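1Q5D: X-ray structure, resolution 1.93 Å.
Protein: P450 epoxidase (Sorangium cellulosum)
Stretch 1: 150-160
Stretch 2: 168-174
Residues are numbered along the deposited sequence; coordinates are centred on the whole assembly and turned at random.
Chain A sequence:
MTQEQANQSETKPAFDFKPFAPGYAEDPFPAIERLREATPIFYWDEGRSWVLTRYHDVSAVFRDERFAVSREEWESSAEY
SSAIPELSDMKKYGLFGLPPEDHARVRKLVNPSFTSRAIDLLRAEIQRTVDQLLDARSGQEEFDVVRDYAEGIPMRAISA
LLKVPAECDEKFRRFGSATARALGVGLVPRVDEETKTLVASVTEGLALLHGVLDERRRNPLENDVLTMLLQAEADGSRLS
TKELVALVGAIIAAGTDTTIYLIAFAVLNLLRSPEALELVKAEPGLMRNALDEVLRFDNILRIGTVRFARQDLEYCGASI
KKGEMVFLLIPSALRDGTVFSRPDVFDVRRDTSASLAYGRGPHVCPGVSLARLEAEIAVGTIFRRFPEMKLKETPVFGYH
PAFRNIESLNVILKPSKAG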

ATOM      1  N   ALA A 150       9.315 -11.907  -1.475  1.00 31.22           N
ATOM      2  CA  ALA A 150       8.632 -10.666  -1.152  1.00 30.33           C
ATOM      3  C   ALA A 150       7.655 -10.843   0.003  1.00 29.78           C
ATOM      4  O   ALA A 150       7.524  -9.974   0.865  1.00 28.53           O
ATOM      5  N   GLU A 151       6.961 -11.977   0.016  1.00 30.83           N
ATOM      6  CA  GLU A 151       5.935 -12.227   1.022  1.00 31.74           C
ATOM      7  C   GLU A 151       6.495 -12.232   2.444  1.00 32.77           C
ATOM      8  O   GLU A 151       5.800 -11.896   3.401  1.00 31.97           O
ATOM      9  N   GLY A 152       7.755 -12.626   2.591  1.00 32.25           N
ATOM     10  CA  GLY A 152       8.304 -12.773   3.927  1.00 33.90           C
ATOM     11  C   GLY A 152       9.093 -11.578   4.435  1.00 32.98           C
ATOM     12  O   GLY A 152       9.736 -11.668   5.490  1.00 34.07           O
ATOM     13  N   ILE A 153       9.059 -10.463   3.709  1.00 31.16           N
ATOM     14  CA  ILE A 153       9.869  -9.301   4.104  1.00 30.29           C
ATOM     15  C   ILE A 153       9.124  -8.209   4.877  1.00 29.40           C
ATOM     16  O   ILE A 153       9.533  -7.826   5.973  1.00 29.46           O
ATOM     17  N   PRO A 154       8.048  -7.671   4.312  1.00 29.14           N
ATOM     18  CA  PRO A 154       7.355  -6.539   4.943  1.00 28.78           C
ATOM     19  C   PRO A 154       6.885  -6.704   6.384  1.00 28.69           C
ATOM     20  O   PRO A 154       6.931  -5.717   7.115  1.00 27.09           O
ATOM     21  N   MET A 155       6.421  -7.880   6.807  1.00 29.11           N
ATOM     22  CA  MET A 155       5.981  -7.948   8.203  1.00 30.34           C
ATOM     23  C   MET A 155       7.183  -7.997   9.121  1.00 29.54           C
ATOM     24  O   MET A 155       7.161  -7.460  10.232  1.00 28.70           O
ATOM     25  N   ARG A 156       8.245  -8.644   8.665  1.00 30.15           N
ATOM     26  CA  ARG A 156       9.458  -8.662   9.492  1.00 30.83           C
ATOM     27  C   ARG A 156       9.878  -7.222   9.774  1.00 30.45           C
ATOM     28  O   ARG A 156      10.200  -6.873  10.912  1.00 31.63           O
ATOM     29  N   ALA A 157       9.832  -6.371   8.747  1.00 28.74           N
ATOM     30  CA  ALA A 157      10.216  -4.962   8.893  1.00 27.84           C
ATOM     31  C   ALA A 157       9.358  -4.257   9.930  1.00 28.24           C
ATOM     32  O   ALA A 157       9.863  -3.596  10.857  1.00 26.79           O
ATOM     33  N   ILE A 158       8.040  -4.373   9.761  1.00 26.66           N
ATOM     34  CA  ILE A 158       7.124  -3.751  10.697  1.00 28.26           C
ATOM     35  C   ILE A 158       7.297  -4.319  12.115  1.00 27.52           C
ATOM     36  O   ILE A 158       7.281  -3.571  13.082  1.00 27.64           O
ATOM     37  N   SER A 159       7.439  -5.634  12.220  1.00 29.24           N
ATOM     38  CA  SER A 159       7.618  -6.289  13.522  1.00 32.01           C
ATOM     39  C   SER A 159       8.916  -5.871  14.212  1.00 32.16           C
ATOM     40  O   SER A 159       8.970  -5.763  15.435  1.00 33.57           O
ATOM     41  N   ALA A 160       9.962  -5.662  13.425  1.00 32.51           N
ATOM     42  CA  ALA A 160      11.214  -5.127  13.951  1.00 33.23           C
ATOM     43  C   ALA A 160      10.987  -3.720  14.501  1.00 33.99           C
ATOM     44  O   ALA A 160      11.466  -3.382  15.586  1.00 33.16           O
ATOM     45  N   CYS A 168       5.935 -14.212  15.610  1.00 45.53           N
ATOM     46  CA  CYS A 168       4.589 -13.674  15.389  1.00 43.83           C
ATOM     47  C   CYS A 168       4.354 -13.138  13.982  1.00 41.97           C
ATOM     48  O   CYS A 168       3.261 -12.662  13.663  1.00 40.96           O
ATOM     49  N   ASP A 169       5.374 -13.210  13.147  1.00 40.49           N
ATOM     50  CA  ASP A 169       5.316 -12.578  11.837  1.00 40.03           C
ATOM     51  C   ASP A 169       4.174 -13.101  10.977  1.00 40.03           C
ATOM     52  O   ASP A 169       3.404 -12.322  10.428  1.00 38.70           O
ATOM     53  N   GLU A 170       4.076 -14.422  10.867  1.00 41.07           N
ATOM     54  CA  GLU A 170       3.080 -15.049  10.004  1.00 42.53           C
ATOM     55  C   GLU A 170       1.663 -14.703  10.420  1.00 41.08           C
ATOM     56  O   GLU A 170       0.814 -14.447   9.572  1.00 41.30           O
ATOM     57  N   LYS A 171       1.413 -14.684  11.723  1.00 39.55           N
ATOM     58  CA  LYS A 171       0.093 -14.342  12.231  1.00 38.79           C
ATOM     59  C   LYS A 171      -0.252 -12.874  11.996  1.00 36.30           C
ATOM     60  O   LYS A 171      -1.394 -12.539  11.663  1.00 34.12           O
ATOM     61  N   PHE A 172       0.732 -11.996  12.163  1.00 33.11           N
ATOM     62  CA  PHE A 172       0.491 -10.581  11.901  1.00 31.04           C
ATOM     63  C   PHE A 172       0.333 -10.251  10.418  1.00 29.37           C
ATOM     64  O   PHE A 172      -0.452  -9.366  10.064  1.00 27.66           O
ATOM     65  N   ARG A 173       1.087 -10.933   9.561  1.00 29.88           N
ATOM     66  CA  ARG A 173       0.936 -10.736   8.129  1.00 31.52           C
ATOM     67  C   ARG A 173      -0.461 -11.150   7.691  1.00 31.51           C
ATOM     68  O   ARG A 173      -1.063 -10.511   6.830  1.00 31.45           O
ATOM     69  N   ARG A 174      -0.965 -12.230   8.277  1.00 32.20           N
ATOM     70  CA  ARG A 174      -2.295 -12.728   7.944  1.00 33.66           C
ATOM     71  C   ARG A 174      -3.328 -11.728   8.405  1.00 31.79           C
ATOM     72  O   ARG A 174      -4.289 -11.438   7.683  1.00 31.01           O
TER

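The two stretches form a small, mainly polar contact in which a helix with the loop before it packs against a second helix, the helix axes 105° apart and 9.3 Å at closest approach, through charged side chains around a single methionine. Asp-169 (chi1 m) is the polar hub. Its carboxylate meets the edge of the Arg-156 guanidinium in a two-pronged salt bridge, with Arg-156 NE donating to Asp-169 OD1 (2.7 Å) and NH2 of Arg-156 donating to OD2 of Asp-169 (3.0 Å). The CA-to-CB bond of Arg-156 points sideways, and its t, p, m chain brings the guanidinium round to this partner. Ser-159 (m), one helical turn on from Met-155, points toward the other stretch and donates from OG to Asp-169 OD2 at 3.0 Å. A water bridges the stretches, donating to Gly-152 O (2.9 Å) and, weakly, to Asp-169 OD1 (3.4 Å).

Met-155 also points in. With chi1 t, chi2 p and chi3 at -137°, between wells, it sets CG 3.5 Å from Asp-169 O and CE 3.5 Å from Phe-172 CB; the Phe-172 ring (chi1 m) then leads away. Beyond Met-155, Arg-173 (t, t, p) extends so that its CD lies 3.3 Å from Glu-151 O. Glu-151 OE2 sits over the guanidinium face, 3.6 Å from Arg-173 NH2, a purely electrostatic salt bridge, while the same NH2 is 2.5 Å from Glu-170 OE1 within its own helix.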

ATOM      1  CB  ALA A 150       7.910 -10.080  -2.411  1.00 28.99           C
ATOM      2  CB  GLU A 151       5.304 -13.585   0.736  1.00 34.95           C
ATOM      3  CG  GLU A 151       4.000 -13.873   1.441  1.00 38.50           C
ATOM      4  CD  GLU A 151       3.374 -15.147   0.898  1.00 40.33           C
ATOM      5  OE1 GLU A 151       2.796 -15.088  -0.202  1.00 40.82           O
ATOM      6  OE2 GLU A 151       3.500 -16.202   1.555  1.00 42.52           O
ATOM      7  CB  ILE A 153      10.633  -8.719   2.881  1.00 30.41           C
ATOM      8  CG1 ILE A 153      11.618  -9.761   2.343  1.00 30.02           C
ATOM      9  CG2 ILE A 153      11.369  -7.432   3.271  1.00 30.35           C
ATOM     10  CD1 ILE A 153      12.242  -9.391   1.020  1.00 29.36           C
ATOM     11  CB  PRO A 154       6.168  -6.296   4.018  1.00 28.88           C
ATOM     12  CG  PRO A 154       6.677  -6.773   2.688  1.00 28.83           C
ATOM     13  CD  PRO A 154       7.446  -8.023   3.013  1.00 29.24           C
ATOM     14  CB  MET A 155       5.057  -9.139   8.483  1.00 31.75           C
ATOM     15  CG  MET A 155       4.378  -9.063   9.848  1.00 33.01           C
ATOM     16  SD  MET A 155       3.274  -7.647  10.036  1.00 35.84           S
ATOM     17  CE  MET A 155       3.656  -7.054  11.649  1.00 36.02           C
ATOM     18  CB  ARG A 156      10.588  -9.456   8.831  1.00 31.19           C
ATOM     19  CG  ARG A 156      11.925  -9.393   9.611  1.00 31.84           C
ATOM     20  CD  ARG A 156      12.109 -10.497  10.679  1.00 33.70           C
ATOM     21  NE  ARG A 156      11.036 -10.539  11.679  1.00 34.82           N
ATOM     22  CZ  ARG A 156      11.080  -9.935  12.861  1.00 36.52           C
ATOM     23  NH1 ARG A 156      12.151  -9.230  13.219  1.00 37.48           N
ATOM     24  NH2 ARG A 156      10.052 -10.039  13.701  1.00 36.69           N
ATOM     25  CB  ALA A 157      10.079  -4.235   7.545  1.00 28.71           C
ATOM     26  CB  ILE A 158       5.663  -3.917  10.219  1.00 28.20           C
ATOM     27  CG1 ILE A 158       5.440  -3.096   8.945  1.00 29.75           C
ATOM     28  CG2 ILE A 158       4.697  -3.479  11.299  1.00 29.25           C
ATOM     29  CD1 ILE A 158       4.029  -3.211   8.362  1.00 28.64           C
ATOM     30  CB  SER A 159       7.602  -7.798  13.369  1.00 33.03           C
ATOM     31  OG  SER A 159       6.267  -8.265  13.323  1.00 36.55           O
ATOM     32  CB  ALA A 160      12.289  -5.127  12.865  1.00 33.58           C
ATOM     33  CB  CYS A 168       4.317 -12.535  16.366  1.00 44.14           C
ATOM     34  SG  CYS A 168       4.504 -12.964  18.106  1.00 46.52           S
ATOM     35  CB  ASP A 169       6.641 -12.747  11.114  1.00 39.62           C
ATOM     36  CG  ASP A 169       7.666 -11.704  11.535  1.00 39.16           C
ATOM     37  OD1 ASP A 169       8.752 -11.684  10.943  1.00 39.73           O
ATOM     38  OD2 ASP A 169       7.477 -10.874  12.450  1.00 38.87           O
ATOM     39  CB  GLU A 170       3.274 -16.568   9.960  1.00 45.85           C
ATOM     40  CG  GLU A 170       4.246 -17.019   8.876  1.00 49.64           C
ATOM     41  CD  GLU A 170       3.841 -16.526   7.501  1.00 52.18           C
ATOM     42  OE1 GLU A 170       2.636 -16.619   7.166  1.00 53.45           O
ATOM     43  OE2 GLU A 170       4.725 -16.042   6.750  1.00 53.93           O
ATOM     44  CB  LYS A 171      -0.020 -14.683  13.714  1.00 40.90           C
ATOM     45  CG  LYS A 171      -0.176 -16.180  13.973  1.00 44.20           C
ATOM     46  CD  LYS A 171      -0.747 -16.460  15.362  1.00 45.91           C
ATOM     47  CE  LYS A 171       0.354 -16.557  16.411  1.00 47.39           C
ATOM     48  NZ  LYS A 171      -0.126 -17.291  17.639  1.00 48.77           N
ATOM     49  CB  PHE A 172       1.570  -9.705  12.543  1.00 30.94           C
ATOM     50  CG  PHE A 172       1.287  -9.369  13.972  1.00 31.99           C
ATOM     51  CD1 PHE A 172       2.261  -9.520  14.939  1.00 32.57           C
ATOM     52  CD2 PHE A 172       0.039  -8.899  14.352  1.00 32.11           C
ATOM     53  CE1 PHE A 172       1.987  -9.206  16.258  1.00 33.20           C
ATOM     54  CE2 PHE A 172      -0.234  -8.577  15.666  1.00 32.59           C
ATOM     55  CZ  PHE A 172       0.738  -8.739  16.620  1.00 32.23           C
ATOM     56  CB  ARG A 173       1.965 -11.547   7.336  1.00 33.58           C
ATOM     57  CG  ARG A 173       1.737 -11.449   5.838  1.00 36.41           C
ATOM     58  CD  ARG A 173       2.854 -11.950   4.965  1.00 38.32           C
ATOM     59  NE  ARG A 173       3.057 -13.394   5.076  1.00 41.34           N
ATOM     60  CZ  ARG A 173       2.149 -14.313   4.782  1.00 43.95           C
ATOM     61  NH1 ARG A 173       0.931 -13.960   4.373  1.00 45.07           N
ATOM     62  NH2 ARG A 173       2.459 -15.600   4.904  1.00 45.20           N
ATOM     63  CB  ARG A 174      -2.544 -14.118   8.553  1.00 37.13           C
ATOM     64  CG  ARG A 174      -1.796 -15.243   7.848  1.00 41.34           C
ATOM     65  CD  ARG A 174      -2.071 -16.657   8.397  1.00 45.40           C
ATOM     66  NE  ARG A 174      -3.417 -16.788   8.951  1.00 48.35           N
ATOM     67  CZ  ARG A 174      -3.687 -17.005  10.236  1.00 50.32           C
ATOM     68  NH1 ARG A 174      -2.704 -17.127  11.122  1.00 50.75           N
ATOM     69  NH2 ARG A 174      -4.949 -17.102  10.640  1.00 51.49           N
TER
HETATM   70  O   HOH W   1       7.965 -12.100   7.709  1.00 55.16           O